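Local coordinates for RNA pseudouridylate synthase domain-containing protein 1 (Homo sapiens, PDB 5VBB), which probably converts uridines in RNA to pseudouridine, as a member of the RluA family of pseudouridine synthases, at residues K42-R47 and F60-Q65; V20-W25 and C225-F230; H174-H179 and M206-F211. All coordinates share one frame; numbering follows the deposited sequence.

Contact 1. Residues K42-R47 and F60-Q65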
loop_
_atom_site.group_PDB
_atom_site.type_symbol
_atom_site.label_atom_id
_atom_site.label_comp_id
_atom_site.label_asym_id
_atom_site.label_seq_id
_atom_site.Cartn_x
_atom_site.Cartn_y
_atom_site.Cartn_z
ATOM N N LYS A 42 -16.881 9.331 7.146
ATOM C CA LYS A 42 -17.172 10.508 7.972
ATOM C C LYS A 42 -16.324 11.705 7.535
ATOM O O LYS A 42 -16.846 12.808 7.442
ATOM C CB LYS A 42 -16.980 10.224 9.475
ATOM C CG LYS A 42 -18.047 9.313 10.067
ATOM C CD LYS A 42 -17.906 9.197 11.578
ATOM C CE LYS A 42 -19.094 8.531 12.232
ATOM N NZ LYS A 42 -19.142 8.789 13.697
ATOM N N GLN A 43 -15.035 11.491 7.227
ATOM C CA GLN A 43 -14.173 12.576 6.728
ATOM C C GLN A 43 -14.758 13.152 5.421
ATOM O O GLN A 43 -14.830 14.372 5.253
ATOM C CB GLN A 43 -12.740 12.077 6.463
ATOM C CG GLN A 43 -11.980 11.697 7.734
ATOM C CD GLN A 43 -10.660 11.012 7.471
ATOM O OE1 GLN A 43 -10.537 10.147 6.597
ATOM N NE2 GLN A 43 -9.637 11.365 8.229
ATOM N N LEU A 44 -15.209 12.254 4.524
ATOM C CA LEU A 44 -15.814 12.640 3.252
ATOM C C LEU A 44 -17.100 13.401 3.460
ATOM O O LEU A 44 -17.304 14.429 2.809
ATOM C CB LEU A 44 -16.054 11.413 2.374
ATOM C CG LEU A 44 -14.790 10.894 1.693
ATOM C CD1 LEU A 44 -14.966 9.446 1.236
ATOM C CD2 LEU A 44 -14.380 11.798 0.550
ATOM N N ARG A 45 -17.966 12.903 4.362
ATOM C CA ARG A 45 -19.207 13.581 4.709
ATOM C C ARG A 45 -18.909 14.985 5.276
ATOM O O ARG A 45 -19.608 15.954 4.936
ATOM C CB ARG A 45 -19.996 12.776 5.749
ATOM C CG ARG A 45 -20.709 11.546 5.185
ATOM C CD ARG A 45 -21.342 10.700 6.289
ATOM N NE ARG A 45 -21.917 11.515 7.369
ATOM C CZ ARG A 45 -23.067 12.190 7.310
ATOM N NH1 ARG A 45 -23.811 12.163 6.206
ATOM N NH2 ARG A 45 -23.480 12.900 8.354
ATOM N N TYR A 46 -17.872 15.090 6.135
ATOM C CA TYR A 46 -17.489 16.378 6.719
ATOM C C TYR A 46 -17.038 17.383 5.626
ATOM O O TYR A 46 -17.504 18.510 5.604
ATOM C CB TYR A 46 -16.385 16.173 7.776
ATOM C CG TYR A 46 -15.947 17.449 8.458
ATOM C CD1 TYR A 46 -14.975 18.266 7.892
ATOM C CD2 TYR A 46 -16.523 17.853 9.657
ATOM C CE1 TYR A 46 -14.603 19.469 8.489
ATOM C CE2 TYR A 46 -16.163 19.057 10.263
ATOM C CZ TYR A 46 -15.190 19.857 9.681
ATOM O OH TYR A 46 -14.787 21.041 10.254
ATOM N N ARG A 47 -16.147 16.957 4.726
ATOM C CA ARG A 47 -15.595 17.800 3.659
ATOM C C ARG A 47 -16.586 18.092 2.519
ATOM O O ARG A 47 -16.567 19.201 1.969
ATOM C CB ARG A 47 -14.346 17.102 3.088
ATOM C CG ARG A 47 -13.643 17.808 1.924
ATOM C CD ARG A 47 -13.045 19.164 2.247
ATOM N NE ARG A 47 -12.463 19.765 1.043
ATOM C CZ ARG A 47 -13.140 20.406 0.085
ATOM N NH1 ARG A 47 -14.458 20.563 0.179
ATOM N NH2 ARG A 47 -12.501 20.898 -0.972
ATOM N N PHE A 60 -21.025 8.287 -1.847
ATOM C CA PHE A 60 -19.618 7.945 -2.116
ATOM C C PHE A 60 -19.478 6.433 -2.386
ATOM O O PHE A 60 -19.735 5.630 -1.488
ATOM C CB PHE A 60 -18.748 8.317 -0.892
ATOM C CG PHE A 60 -18.921 9.739 -0.409
ATOM C CD1 PHE A 60 -18.386 10.801 -1.120
ATOM C CD2 PHE A 60 -19.644 10.015 0.742
ATOM C CE1 PHE A 60 -18.591 12.122 -0.700
ATOM C CE2 PHE A 60 -19.839 11.334 1.168
ATOM C CZ PHE A 60 -19.302 12.376 0.452
ATOM N N ARG A 61 -19.048 6.047 -3.601
ATOM C CA ARG A 61 -18.862 4.644 -3.961
ATOM C C ARG A 61 -17.355 4.372 -4.008
ATOM O O ARG A 61 -16.680 4.915 -4.864
ATOM C CB ARG A 61 -19.503 4.369 -5.328
ATOM C CG ARG A 61 -21.008 4.702 -5.396
ATOM C CD ARG A 61 -21.482 4.987 -6.819
ATOM N NE ARG A 61 -22.646 5.877 -6.867
ATOM C CZ ARG A 61 -23.910 5.513 -6.662
ATOM N NH1 ARG A 61 -24.211 4.250 -6.369
ATOM N NH2 ARG A 61 -24.885 6.413 -6.736
ATOM N N PHE A 62 -16.837 3.541 -3.080
ATOM C CA PHE A 62 -15.435 3.175 -3.030
ATOM C C PHE A 62 -15.175 2.195 -4.127
ATOM O O PHE A 62 -15.853 1.175 -4.209
ATOM C CB PHE A 62 -15.063 2.558 -1.677
ATOM C CG PHE A 62 -15.133 3.566 -0.560
ATOM C CD1 PHE A 62 -14.255 4.633 -0.515
ATOM C CD2 PHE A 62 -16.130 3.496 0.391
ATOM C CE1 PHE A 62 -14.367 5.610 0.470
ATOM C CE2 PHE A 62 -16.255 4.479 1.362
ATOM C CZ PHE A 62 -15.364 5.526 1.409
ATOM N N CYS A 63 -14.191 2.498 -4.977
ATOM C CA CYS A 63 -13.859 1.674 -6.125
ATOM C C CYS A 63 -12.989 0.503 -5.716
ATOM O O CYS A 63 -12.796 -0.420 -6.496
ATOM C CB CYS A 63 -13.182 2.526 -7.200
ATOM S SG CYS A 63 -14.204 3.880 -7.816
ATOM N N HIS A 64 -12.399 0.577 -4.534
ATOM C CA HIS A 64 -11.463 -0.429 -4.055
ATOM C C HIS A 64 -11.241 -0.219 -2.566
ATOM O O HIS A 64 -11.814 0.704 -1.983
ATOM C CB HIS A 64 -10.163 -0.407 -4.868
ATOM C CG HIS A 64 -9.429 0.900 -4.866
ATOM N ND1 HIS A 64 -8.128 0.976 -4.468
ATOM C CD2 HIS A 64 -9.856 2.145 -5.178
ATOM C CE1 HIS A 64 -7.763 2.238 -4.639
ATOM N NE2 HIS A 64 -8.783 2.983 -5.020
ATOM N N GLN A 65 -10.432 -1.073 -1.949
ATOM C CA GLN A 65 -10.173 -0.996 -0.515
ATOM C C GLN A 65 -8.734 -0.687 -0.231
ATOM O O GLN A 65 -7.863 -0.945 -1.041
ATOM C CB GLN A 65 -10.528 -2.331 0.156
ATOM C CG GLN A 65 -11.990 -2.739 0.011
#
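L44 CB sits over one face of the F60 ring, and L44 and F60 form the centre of the contact between helix 40-47 and the loop that leads into strand 61-62. L44 CB stands 3.9 Å from the centroid of the F60 ring and only 9° off its normal, which makes this a CH-pi contact centred on the face rather than a glancing touch. The ring reaches the helix because F60 CG is set anti to its carbonyl carbon (chi1 -52°). The rim of the ring continues along the helix backbone: F60 CZ comes to 3.7 Å from L44 O, while F60 CE2 lies 4.0 Å from R45 N. R45 adds a grazing touch through its methylene CG, 4.1 Å from F60 CE2. Its guanidinium plane is turned 80° from the ring, and its chain bends at chi3, carrying the charged end off toward the surface.

Two residues further along, F62 meets the other end of the same leucine. The F62 and L44 side chains come from opposite directions, and L44 CD1 approaches F62 CZ to 3.9 Å. One leucine thus bridges two rings, by CB to the first and by a terminal methyl to the second. About 185 Å² is buried in total, both sides summed.

Strand 61-62 is an outermost strand of the four-stranded antiparallel sheet and pairs with strand 73-77, where V76 touches both phenylalanines. L40 and Q41 of helix 40-47 also touch F62, Q41 touches F60 as well, and L9 packs on L44.

Contact 2. Residues V20-W25 and C225-F230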
loop_
_atom_site.group_PDB
_atom_site.type_symbol
_atom_site.label_atom_id
_atom_site.label_comp_id
_atom_site.label_asym_id
_atom_site.label_seq_id
_atom_site.Cartn_x
_atom_site.Cartn_y
_atom_site.Cartn_z
ATOM N N VAL A 20 -9.860 11.122 -5.473
ATOM C CA VAL A 20 -8.810 10.248 -4.910
ATOM C C VAL A 20 -8.305 10.928 -3.663
ATOM O O VAL A 20 -7.810 12.055 -3.721
ATOM C CB VAL A 20 -7.635 9.885 -5.849
ATOM C CG1 VAL A 20 -6.701 8.850 -5.211
ATOM C CG2 VAL A 20 -8.128 9.397 -7.187
ATOM N N VAL A 21 -8.390 10.222 -2.539
ATOM C CA VAL A 21 -7.905 10.746 -1.274
ATOM C C VAL A 21 -6.561 10.125 -0.987
ATOM O O VAL A 21 -6.239 9.056 -1.518
ATOM C CB VAL A 21 -8.903 10.530 -0.089
ATOM C CG1 VAL A 21 -10.262 11.158 -0.390
ATOM C CG2 VAL A 21 -9.078 9.056 0.240
ATOM N N ASN A 22 -5.788 10.776 -0.129
ATOM C CA ASN A 22 -4.547 10.249 0.405
ATOM C C ASN A 22 -4.971 9.814 1.825
ATOM O O ASN A 22 -5.029 10.622 2.745
ATOM C CB ASN A 22 -3.452 11.315 0.399
ATOM C CG ASN A 22 -2.147 10.844 0.962
ATOM O OD1 ASN A 22 -1.996 9.679 1.308
ATOM N ND2 ASN A 22 -1.175 11.729 1.048
ATOM N N LYS A 23 -5.467 8.589 1.934
ATOM C CA LYS A 23 -6.065 8.095 3.170
ATOM C C LYS A 23 -5.045 8.109 4.294
ATOM O O LYS A 23 -3.894 7.782 4.087
ATOM C CB LYS A 23 -6.633 6.660 2.999
ATOM C CG LYS A 23 -7.432 6.160 4.212
ATOM C CD LYS A 23 -7.884 4.706 4.053
ATOM C CE LYS A 23 -6.899 3.631 4.426
ATOM N NZ LYS A 23 -6.531 3.582 5.851
ATOM N N HIS A 24 -5.474 8.492 5.468
ATOM C CA HIS A 24 -4.591 8.579 6.603
ATOM C C HIS A 24 -4.356 7.163 7.141
ATOM O O HIS A 24 -5.218 6.278 6.988
ATOM C CB HIS A 24 -5.244 9.472 7.665
ATOM C CG HIS A 24 -4.307 9.987 8.709
ATOM N ND1 HIS A 24 -3.899 9.194 9.771
ATOM C CD2 HIS A 24 -3.764 11.216 8.852
ATOM C CE1 HIS A 24 -3.132 9.963 10.526
ATOM N NE2 HIS A 24 -3.013 11.183 10.010
ATOM N N TRP A 25 -3.173 6.937 7.718
ATOM C CA TRP A 25 -2.853 5.655 8.359
ATOM C C TRP A 25 -3.818 5.478 9.571
ATOM O O TRP A 25 -4.254 6.466 10.171
ATOM C CB TRP A 25 -1.376 5.579 8.823
ATOM C CG TRP A 25 -0.903 6.753 9.632
ATOM C CD1 TRP A 25 -0.435 7.943 9.152
ATOM C CD2 TRP A 25 -0.920 6.876 11.057
ATOM N NE1 TRP A 25 -0.180 8.802 10.184
ATOM C CE2 TRP A 25 -0.447 8.169 11.371
ATOM C CE3 TRP A 25 -1.257 6.006 12.104
ATOM C CZ2 TRP A 25 -0.293 8.611 12.689
ATOM C CZ3 TRP A 25 -1.111 6.443 13.418
ATOM C CH2 TRP A 25 -0.636 7.733 13.703
ATOM N N CYS A 225 -0.061 9.991 -8.185
ATOM C CA CYS A 225 1.184 9.737 -7.543
ATOM C C CYS A 225 1.234 10.672 -6.368
ATOM O O CYS A 225 1.485 11.863 -6.534
ATOM C CB CYS A 225 2.340 9.969 -8.501
ATOM S SG CYS A 225 3.815 9.130 -7.984
ATOM N N THR A 226 0.878 10.151 -5.197
ATOM C CA THR A 226 0.784 10.943 -3.995
ATOM C C THR A 226 2.159 11.361 -3.472
ATOM O O THR A 226 3.169 10.732 -3.825
ATOM C CB THR A 226 0.139 10.144 -2.832
ATOM O OG1 THR A 226 1.114 9.232 -2.315
ATOM C CG2 THR A 226 -1.133 9.441 -3.201
ATOM N N PRO A 227 2.199 12.326 -2.520
ATOM C CA PRO A 227 3.473 12.655 -1.877
ATOM C C PRO A 227 4.036 11.463 -1.102
ATOM O O PRO A 227 3.292 10.606 -0.618
ATOM C CB PRO A 227 3.102 13.769 -0.890
ATOM C CG PRO A 227 1.844 14.342 -1.401
ATOM C CD PRO A 227 1.108 13.167 -1.984
ATOM N N ASP A 228 5.350 11.403 -1.021
ATOM C CA ASP A 228 6.081 10.341 -0.314
ATOM C C ASP A 228 6.135 10.698 1.187
ATOM O O ASP A 228 6.754 11.702 1.528
ATOM C CB ASP A 228 7.484 10.262 -0.891
ATOM C CG ASP A 228 8.442 9.327 -0.195
ATOM O OD1 ASP A 228 8.010 8.615 0.744
ATOM O OD2 ASP A 228 9.597 9.269 -0.617
ATOM N N PRO A 229 5.544 9.899 2.099
ATOM C CA PRO A 229 5.584 10.252 3.523
ATOM C C PRO A 229 6.822 9.792 4.275
ATOM O O PRO A 229 7.010 10.186 5.424
ATOM C CB PRO A 229 4.362 9.508 4.070
ATOM C CG PRO A 229 4.357 8.237 3.268
ATOM C CD PRO A 229 4.771 8.655 1.888
ATOM N N PHE A 230 7.636 8.929 3.677
ATOM C CA PHE A 230 8.785 8.316 4.348
ATOM C C PHE A 230 10.030 9.076 4.006
ATOM O O PHE A 230 10.922 8.569 3.352
ATOM C CB PHE A 230 8.863 6.830 3.972
ATOM C CG PHE A 230 7.566 6.073 4.244
ATOM C CD1 PHE A 230 6.853 6.268 5.427
ATOM C CD2 PHE A 230 7.065 5.168 3.320
ATOM C CE1 PHE A 230 5.645 5.587 5.656
ATOM C CE2 PHE A 230 5.880 4.467 3.567
ATOM C CZ PHE A 230 5.222 4.619 4.760
HETATM O O HOH W 1 1.780 10.988 1.566
#
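N22, on strand 18-23 of the four-stranded antiparallel sheet, faces T226 and P227 in the loop that follows strand 221-225 of the larger antiparallel sheet; the contact thus joins these two sheets of the RluA-family pseudouridine synthase fold. The contact is slight, burying 105 Å² in all. N22 ND2 lies 4.1 Å from P227 CD and 4.4 Å from T226 CB, so the amide nitrogen rests beside the start of the proline ring. N22 CG, trans to the backbone N (chi1 179°), extends the amide from the strand toward the loop.

The polar link is indirect. A single water accepts from N22 ND2 and donates to P227 O, joining the strand side chain to the loop backbone. T226 OG1 is hydrogen-bonded to H209 NE2, on strand 208-216, a residue that N22, P229 and F230 also touch.

Further hydrogen bonds lie within each segment. On the strand side H24 ND1 donates to W25 O at 170°, in the carbonyl plane and on a lone pair. On the loop side D228 forms an Asx turn, and its OD2 makes a salt bridge with K163. The acceptor of that turn, D228 OD1, is met by F230 N from above the carboxylate plane at 3.0 Å.

Contact 3. Residues H174-H179 and M206-F211. With SO4 (sulfate ion), chain B.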
loop_
_atom_site.group_PDB
_atom_site.type_symbol
_atom_site.label_atom_id
_atom_site.label_comp_id
_atom_site.label_asym_id
_atom_site.label_seq_id
_atom_site.Cartn_x
_atom_site.Cartn_y
_atom_site.Cartn_z
ATOM N N HIS A 174 -3.753 -8.556 2.222
ATOM C CA HIS A 174 -2.474 -8.307 2.922
ATOM C C HIS A 174 -1.238 -8.777 2.116
ATOM O O HIS A 174 -0.210 -9.115 2.702
ATOM C CB HIS A 174 -2.471 -8.976 4.289
ATOM C CG HIS A 174 -3.627 -8.619 5.172
ATOM N ND1 HIS A 174 -4.011 -9.449 6.199
ATOM C CD2 HIS A 174 -4.447 -7.545 5.152
ATOM C CE1 HIS A 174 -5.021 -8.839 6.804
ATOM N NE2 HIS A 174 -5.333 -7.705 6.194
ATOM N N GLN A 175 -1.340 -8.815 0.787
ATOM C CA GLN A 175 -0.257 -9.331 -0.067
ATOM C C GLN A 175 1.112 -8.789 0.223
ATOM O O GLN A 175 2.058 -9.549 0.385
ATOM C CB GLN A 175 -0.538 -9.018 -1.521
ATOM C CG GLN A 175 0.549 -9.532 -2.441
ATOM C CD GLN A 175 0.125 -9.709 -3.865
ATOM O OE1 GLN A 175 -0.989 -10.162 -4.172
ATOM N NE2 GLN A 175 0.997 -9.359 -4.783
ATOM N N LEU A 176 1.230 -7.473 0.242
ATOM C CA LEU A 176 2.537 -6.830 0.386
ATOM C C LEU A 176 3.113 -7.125 1.755
ATOM O O LEU A 176 4.298 -7.416 1.884
ATOM C CB LEU A 176 2.378 -5.306 0.193
ATOM C CG LEU A 176 1.753 -4.913 -1.131
ATOM C CD1 LEU A 176 1.494 -3.453 -1.186
ATOM C CD2 LEU A 176 2.607 -5.362 -2.294
ATOM N N ARG A 177 2.257 -7.110 2.773
ATOM C CA ARG A 177 2.718 -7.367 4.125
ATOM C C ARG A 177 3.124 -8.808 4.305
ATOM O O ARG A 177 4.107 -9.092 4.989
ATOM C CB ARG A 177 1.623 -7.020 5.126
ATOM C CG ARG A 177 1.298 -5.535 5.153
ATOM C CD ARG A 177 -0.109 -5.310 5.642
ATOM N NE ARG A 177 -0.162 -5.526 7.090
ATOM C CZ ARG A 177 -1.231 -5.342 7.855
ATOM N NH1 ARG A 177 -2.385 -4.961 7.322
ATOM N NH2 ARG A 177 -1.160 -5.552 9.158
ATOM N N VAL A 178 2.374 -9.728 3.690
ATOM C CA VAL A 178 2.703 -11.150 3.819
ATOM C C VAL A 178 3.992 -11.475 3.060
ATOM O O VAL A 178 4.846 -12.219 3.572
ATOM C CB VAL A 178 1.520 -12.010 3.354
ATOM C CG1 VAL A 178 1.906 -13.499 3.251
ATOM C CG2 VAL A 178 0.338 -11.809 4.282
ATOM N N HIS A 179 4.101 -10.974 1.825
ATOM C CA HIS A 179 5.265 -11.227 0.986
ATOM C C HIS A 179 6.564 -10.674 1.604
ATOM O O HIS A 179 7.587 -11.354 1.557
ATOM C CB HIS A 179 5.063 -10.662 -0.414
ATOM C CG HIS A 179 4.466 -11.618 -1.419
ATOM N ND1 HIS A 179 4.083 -11.182 -2.660
ATOM C CD2 HIS A 179 4.215 -12.950 -1.333
ATOM C CE1 HIS A 179 3.602 -12.249 -3.292
ATOM N NE2 HIS A 179 3.729 -13.345 -2.542
ATOM N N MET A 206 2.271 1.944 10.829
ATOM C CA MET A 206 2.785 0.904 9.967
ATOM C C MET A 206 3.295 1.599 8.714
ATOM O O MET A 206 2.568 2.399 8.137
ATOM C CB MET A 206 1.713 -0.104 9.607
ATOM C CG MET A 206 2.280 -1.246 8.846
ATOM S SD MET A 206 1.084 -2.565 8.512
ATOM C CE MET A 206 0.139 -1.778 7.193
ATOM N N MET A 207 4.531 1.318 8.307
ATOM C CA MET A 207 5.164 2.008 7.175
ATOM C C MET A 207 4.853 1.371 5.795
ATOM O O MET A 207 5.744 0.906 5.098
ATOM C CB MET A 207 6.685 2.072 7.391
ATOM C CG MET A 207 7.096 2.613 8.757
ATOM S SD MET A 207 6.472 4.282 9.096
ATOM C CE MET A 207 6.941 4.453 10.831
ATOM N N LEU A 208 3.595 1.442 5.383
ATOM C CA LEU A 208 3.128 0.988 4.080
ATOM C C LEU A 208 2.206 2.071 3.592
ATOM O O LEU A 208 1.378 2.523 4.362
ATOM C CB LEU A 208 2.422 -0.388 4.172
ATOM C CG LEU A 208 1.931 -0.987 2.855
ATOM C CD1 LEU A 208 3.108 -1.267 1.908
ATOM C CD2 LEU A 208 1.228 -2.310 3.093
ATOM N N HIS A 209 2.396 2.528 2.334
ATOM C CA HIS A 209 1.695 3.645 1.757
ATOM C C HIS A 209 1.358 3.356 0.299
ATOM O O HIS A 209 2.250 2.991 -0.469
ATOM C CB HIS A 209 2.631 4.867 1.799
ATOM C CG HIS A 209 2.033 6.111 1.221
ATOM N ND1 HIS A 209 0.979 6.765 1.847
ATOM C CD2 HIS A 209 2.353 6.783 0.079
ATOM C CE1 HIS A 209 0.691 7.805 1.077
ATOM N NE2 HIS A 209 1.507 7.864 0.011
ATOM N N ALA A 210 0.102 3.512 -0.075
ATOM C CA ALA A 210 -0.330 3.309 -1.470
ATOM C C ALA A 210 0.030 4.583 -2.195
ATOM O O ALA A 210 -0.595 5.614 -2.014
ATOM C CB ALA A 210 -1.827 3.026 -1.516
ATOM N N PHE A 211 1.056 4.507 -3.011
ATOM C CA PHE A 211 1.697 5.651 -3.638
ATOM C C PHE A 211 1.184 5.984 -5.019
ATOM O O PHE A 211 0.820 7.123 -5.265
ATOM C CB PHE A 211 3.200 5.325 -3.695
ATOM C CG PHE A 211 4.098 6.304 -4.392
ATOM C CD1 PHE A 211 4.273 7.589 -3.887
ATOM C CD2 PHE A 211 4.927 5.884 -5.416
ATOM C CE1 PHE A 211 5.257 8.433 -4.412
ATOM C CE2 PHE A 211 5.828 6.751 -5.996
ATOM C CZ PHE A 211 6.033 7.999 -5.458
HETATM S S SO4 B . -4.993 -3.771 9.513
HETATM O O1 SO4 B . -4.291 -5.036 9.250
HETATM O O2 SO4 B . -6.433 -4.055 9.525
HETATM O O3 SO4 B . -4.576 -3.188 10.771
HETATM O O4 SO4 B . -4.665 -2.798 8.476
#
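R177, in the helix that begins right after H174, packs its aliphatic part on L208 and its charged end on M206. CB leads to CG, which sits 3.8 Å from L208 CD2, the first meeting with strand 208-216. CD comes next, 3.9 Å from M206 CE. The chain then turns at chi3 (75°), bringing NE to 3.5 Å from M206 SD. That sulfur stands 3.3 Å above the guanidinium plane, offset toward its rim, so it covers one face; the two side chains cross at about a right angle. Chi3 of M206 bends CE back toward the arginine NE and CD. At the tip the edge of the guanidinium takes over: NH1 donates to sulfate O1 over 2.7 Å at 159°, while NH2 gives the same oxygen a weak second bond at 133°. One residue earlier in the helix, L176 CD1 meets L208 CD1 at 4.1 Å, adding an apolar contact to the same leucine.

Both terminal nitrogens have carboxylate partners too, NH1 in D67 and NH2 in D190. D67 is the active-site aspartate by similarity, and S69 also binds the sulfate, which probably came from the crystallisation liquor. A leucine in place of R177 would probably leave D67 and D190 without their cationic mate and the sulfate with one fewer protein partner. With one face partly covered by a thioether and its edge given to anions, the guanidinium is probably held in a fixed orientation at the putative catalytic pocket, and the bound sulfate is consistent with a site suited to an RNA phosphate.

Overall arrangement
From the N terminus, strand 18-23 supplies the first half of contact 2, whose partner comes some 200 residues later. Contacts 1 and 3 therefore both fall within that long loop, one after the other without crossing. Contact 1 closes a short connection, pinning helix 40-47 to the edge of the four-stranded sheet; contact 3 later closes the span between helix 175-182 and strand 208-216. Contact 2 closes last, when the loop after strand 221-225 returns to strand 18-23. It touches both others: V21 CG1 packs on L44 CD2, while F211 O and the H209 ring reach T226. Contacts 1 and 3, with centres about 21 Å apart, do not touch.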